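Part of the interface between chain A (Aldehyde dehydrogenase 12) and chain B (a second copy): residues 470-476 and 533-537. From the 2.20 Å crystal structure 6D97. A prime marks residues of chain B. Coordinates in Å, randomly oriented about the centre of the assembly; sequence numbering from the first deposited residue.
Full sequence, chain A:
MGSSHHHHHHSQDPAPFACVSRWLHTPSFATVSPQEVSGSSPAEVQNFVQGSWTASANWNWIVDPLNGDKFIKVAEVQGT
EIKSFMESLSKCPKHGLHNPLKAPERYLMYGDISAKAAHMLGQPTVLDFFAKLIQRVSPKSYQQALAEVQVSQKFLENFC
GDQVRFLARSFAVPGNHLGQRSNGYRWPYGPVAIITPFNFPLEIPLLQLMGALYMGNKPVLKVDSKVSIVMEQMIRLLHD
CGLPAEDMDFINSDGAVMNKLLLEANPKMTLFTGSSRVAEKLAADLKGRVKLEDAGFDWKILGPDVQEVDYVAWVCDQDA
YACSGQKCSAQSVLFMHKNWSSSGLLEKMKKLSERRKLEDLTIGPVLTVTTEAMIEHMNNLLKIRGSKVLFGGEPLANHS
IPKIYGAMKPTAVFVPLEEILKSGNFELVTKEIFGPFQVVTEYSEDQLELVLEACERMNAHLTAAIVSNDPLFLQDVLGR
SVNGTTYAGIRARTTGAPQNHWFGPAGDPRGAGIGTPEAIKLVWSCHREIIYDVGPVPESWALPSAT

Chain A, residues 470-476: DPLFLQD
Chain B 533-537: DVGPV

The contact joins the first turns of a helix in chain A to an irregular segment of chain B, and the two stretches bury 225 Å² between them, both sides summed. Residues 471-476 are helical, with phi from -60° to -71° and psi from -28° to -51°, and the helix continues later in the chain. Its backbone hydrogen bonds run from Leu474 N to Asp470 O (2.9 Å), from Gln475 N to Pro471 O (3.0 Å) and from Asp476 N to Leu472 O (3.2 Å).

Asp470, at phi/psi -69/112, occupies the N-cap. With chi1 at -175° (t) and chi2 at -14°, its carboxylate turns back over the helix start, where OD1 accepts a weak capping bond from Leu472 N at 3.0 Å and an N-H...O angle of 134°. Pro471 suits the first helical position, where its missing amide hydrogen costs no helical bond.

Register is set by two pairs of CA atoms, Pro471 CA to Val534′ CA and Leu472 CA to Pro536′ CA, each 6.9 Å apart. On the chain B side, Val534′ adopts -91/-6, Gly535′ 101/-169 and Pro536′ -72/152, with a cis peptide bond between Gly535′ and Pro536′. The angles of Gly535′ call for glycine: a CB would be jammed against the carbonyl oxygen of Val534′. An ideal CB there would also lie 3.7 Å from Leu472 CD2.

The polar link is a single hydrogen bond across the stretches, from Gln475 NE2 to Gly535′ O, 2.9 Å long with an N-H...O angle of 166°, thus short and nearly linear. Gln475 points its CA-to-CB bond toward chain B, and chi1 at 79° (p), chi2 at -175° (t) and chi3 at 4° carry the amide out to the backbone carbonyl. The same placement brings Gln475 OE1 to 3.4 Å from Val534′ CG2, while OE1 finds its hydrogen bond elsewhere in the structure. Each end of this buried amide therefore has a hydrogen-bonding partner.

Around this bond the packing is apolar. Val534′, chi1 -61° (m), points toward the helix and has the largest covered area of any residue here, 65 Å². Besides Gln475, its compact, branched side chain meets two apolar neighbours: Val534′ CB lies 4.2 Å from Pro471 CB, and Val534′ CG2 lies 4.2 Å from Leu472 CD2. Pro471, C-gamma endo, also directs its CB toward the partner.

The CA-to-CB bond of Leu472 points sideways, yet chi1 at -52° (m) and chi2 at -178° (t) bring the end of the side chain nearer. The CD2 methyl rests over the chain B backbone, 3.4 Å from Val534′ O and 3.6 Å from Gly535′ C, and reaches the Pro536′ ring at 4.1 Å between Leu472 CD2 and Pro536′ CD. That ring, also C-gamma endo, brings Pro536′ CD to 3.6 Å from Gln475 NE2, so the same methylene borders both the leucine and the amide.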

# COMPACT_ATOMS: atom_id res chain seq x y z
N ASP A 470 -21.54 -17.75 -13.50
CA ASP A 470 -22.04 -16.68 -14.36
C ASP A 470 -21.58 -15.33 -13.84
O ASP A 470 -22.03 -14.90 -12.77
CB ASP A 470 -23.58 -16.75 -14.40
CG ASP A 470 -24.21 -15.75 -15.36
OD1 ASP A 470 -23.53 -14.80 -15.81
OD2 ASP A 470 -25.41 -15.92 -15.65
N PRO A 471 -20.70 -14.61 -14.55
CA PRO A 471 -20.19 -13.34 -14.02
C PRO A 471 -21.25 -12.25 -13.89
O PRO A 471 -21.13 -11.39 -13.00
CB PRO A 471 -19.10 -12.95 -15.03
CG PRO A 471 -19.46 -13.67 -16.28
CD PRO A 471 -20.08 -14.96 -15.84
N LEU A 472 -22.27 -12.25 -14.75
CA LEU A 472 -23.32 -11.25 -14.63
C LEU A 472 -24.19 -11.51 -13.40
O LEU A 472 -24.64 -10.57 -12.74
CB LEU A 472 -24.18 -11.22 -15.90
CG LEU A 472 -23.44 -11.08 -17.23
CD1 LEU A 472 -24.44 -11.03 -18.37
CD2 LEU A 472 -22.52 -9.87 -17.27
N PHE A 473 -24.45 -12.78 -13.09
CA PHE A 473 -25.20 -13.12 -11.89
C PHE A 473 -24.38 -12.82 -10.64
O PHE A 473 -24.89 -12.23 -9.68
CB PHE A 473 -25.59 -14.60 -11.93
CG PHE A 473 -26.41 -15.05 -10.75
CD1 PHE A 473 -27.79 -14.88 -10.74
CD2 PHE A 473 -25.81 -15.65 -9.65
CE1 PHE A 473 -28.55 -15.31 -9.66
CE2 PHE A 473 -26.56 -16.08 -8.57
CZ PHE A 473 -27.93 -15.91 -8.58
N LEU A 474 -23.10 -13.20 -10.65
CA LEU A 474 -22.24 -12.97 -9.49
C LEU A 474 -22.13 -11.49 -9.17
O LEU A 474 -22.35 -11.07 -8.03
CB LEU A 474 -20.86 -13.58 -9.73
CG LEU A 474 -20.73 -15.11 -9.72
CD1 LEU A 474 -19.29 -15.51 -10.00
CD2 LEU A 474 -21.19 -15.68 -8.38
N GLN A 475 -21.80 -10.67 -10.17
CA GLN A 475 -21.60 -9.25 -9.92
C GLN A 475 -22.91 -8.56 -9.53
O GLN A 475 -22.89 -7.56 -8.80
CB GLN A 475 -20.97 -8.57 -11.14
CG GLN A 475 -21.94 -8.27 -12.27
CD GLN A 475 -21.23 -7.71 -13.49
OE1 GLN A 475 -20.00 -7.62 -13.52
NE2 GLN A 475 -22.00 -7.34 -14.50
N ASP A 476 -24.04 -9.08 -10.00
CA ASP A 476 -25.33 -8.52 -9.59
C ASP A 476 -25.61 -8.83 -8.13
O ASP A 476 -25.98 -7.94 -7.35
CB ASP A 476 -26.44 -9.07 -10.49
CG ASP A 476 -27.78 -8.41 -10.23
OD1 ASP A 476 -27.81 -7.17 -10.11
OD2 ASP A 476 -28.80 -9.12 -10.16
N ASP B 533 -14.07 -6.88 -18.31
CA ASP B 533 -15.15 -6.11 -18.92
C ASP B 533 -16.20 -7.10 -19.39
O ASP B 533 -16.32 -7.39 -20.59
CB ASP B 533 -14.62 -5.27 -20.08
CG ASP B 533 -15.37 -3.96 -20.23
OD1 ASP B 533 -16.46 -3.83 -19.65
OD2 ASP B 533 -14.85 -3.05 -20.93
N VAL B 534 -16.97 -7.64 -18.44
CA VAL B 534 -17.80 -8.81 -18.70
C VAL B 534 -19.21 -8.48 -19.16
O VAL B 534 -19.97 -9.40 -19.50
CB VAL B 534 -17.90 -9.69 -17.44
CG1 VAL B 534 -16.53 -10.19 -17.02
CG2 VAL B 534 -18.55 -8.90 -16.32
N GLY B 535 -19.59 -7.21 -19.18
CA GLY B 535 -20.94 -6.84 -19.49
C GLY B 535 -21.73 -6.51 -18.24
O GLY B 535 -21.18 -6.39 -17.14
N PRO B 536 -23.06 -6.37 -18.38
CA PRO B 536 -23.83 -6.55 -19.62
C PRO B 536 -23.62 -5.45 -20.65
O PRO B 536 -23.29 -4.32 -20.29
CB PRO B 536 -25.28 -6.56 -19.12
CG PRO B 536 -25.24 -5.69 -17.92
CD PRO B 536 -23.92 -6.00 -17.25
N VAL B 537 -23.79 -5.80 -21.92
CA VAL B 537 -23.92 -4.80 -22.97
C VAL B 537 -25.25 -4.10 -22.70
O VAL B 537 -26.28 -4.78 -22.56
CB VAL B 537 -23.88 -5.43 -24.38
CG1 VAL B 537 -24.15 -4.37 -25.44
CG2 VAL B 537 -22.54 -6.10 -24.63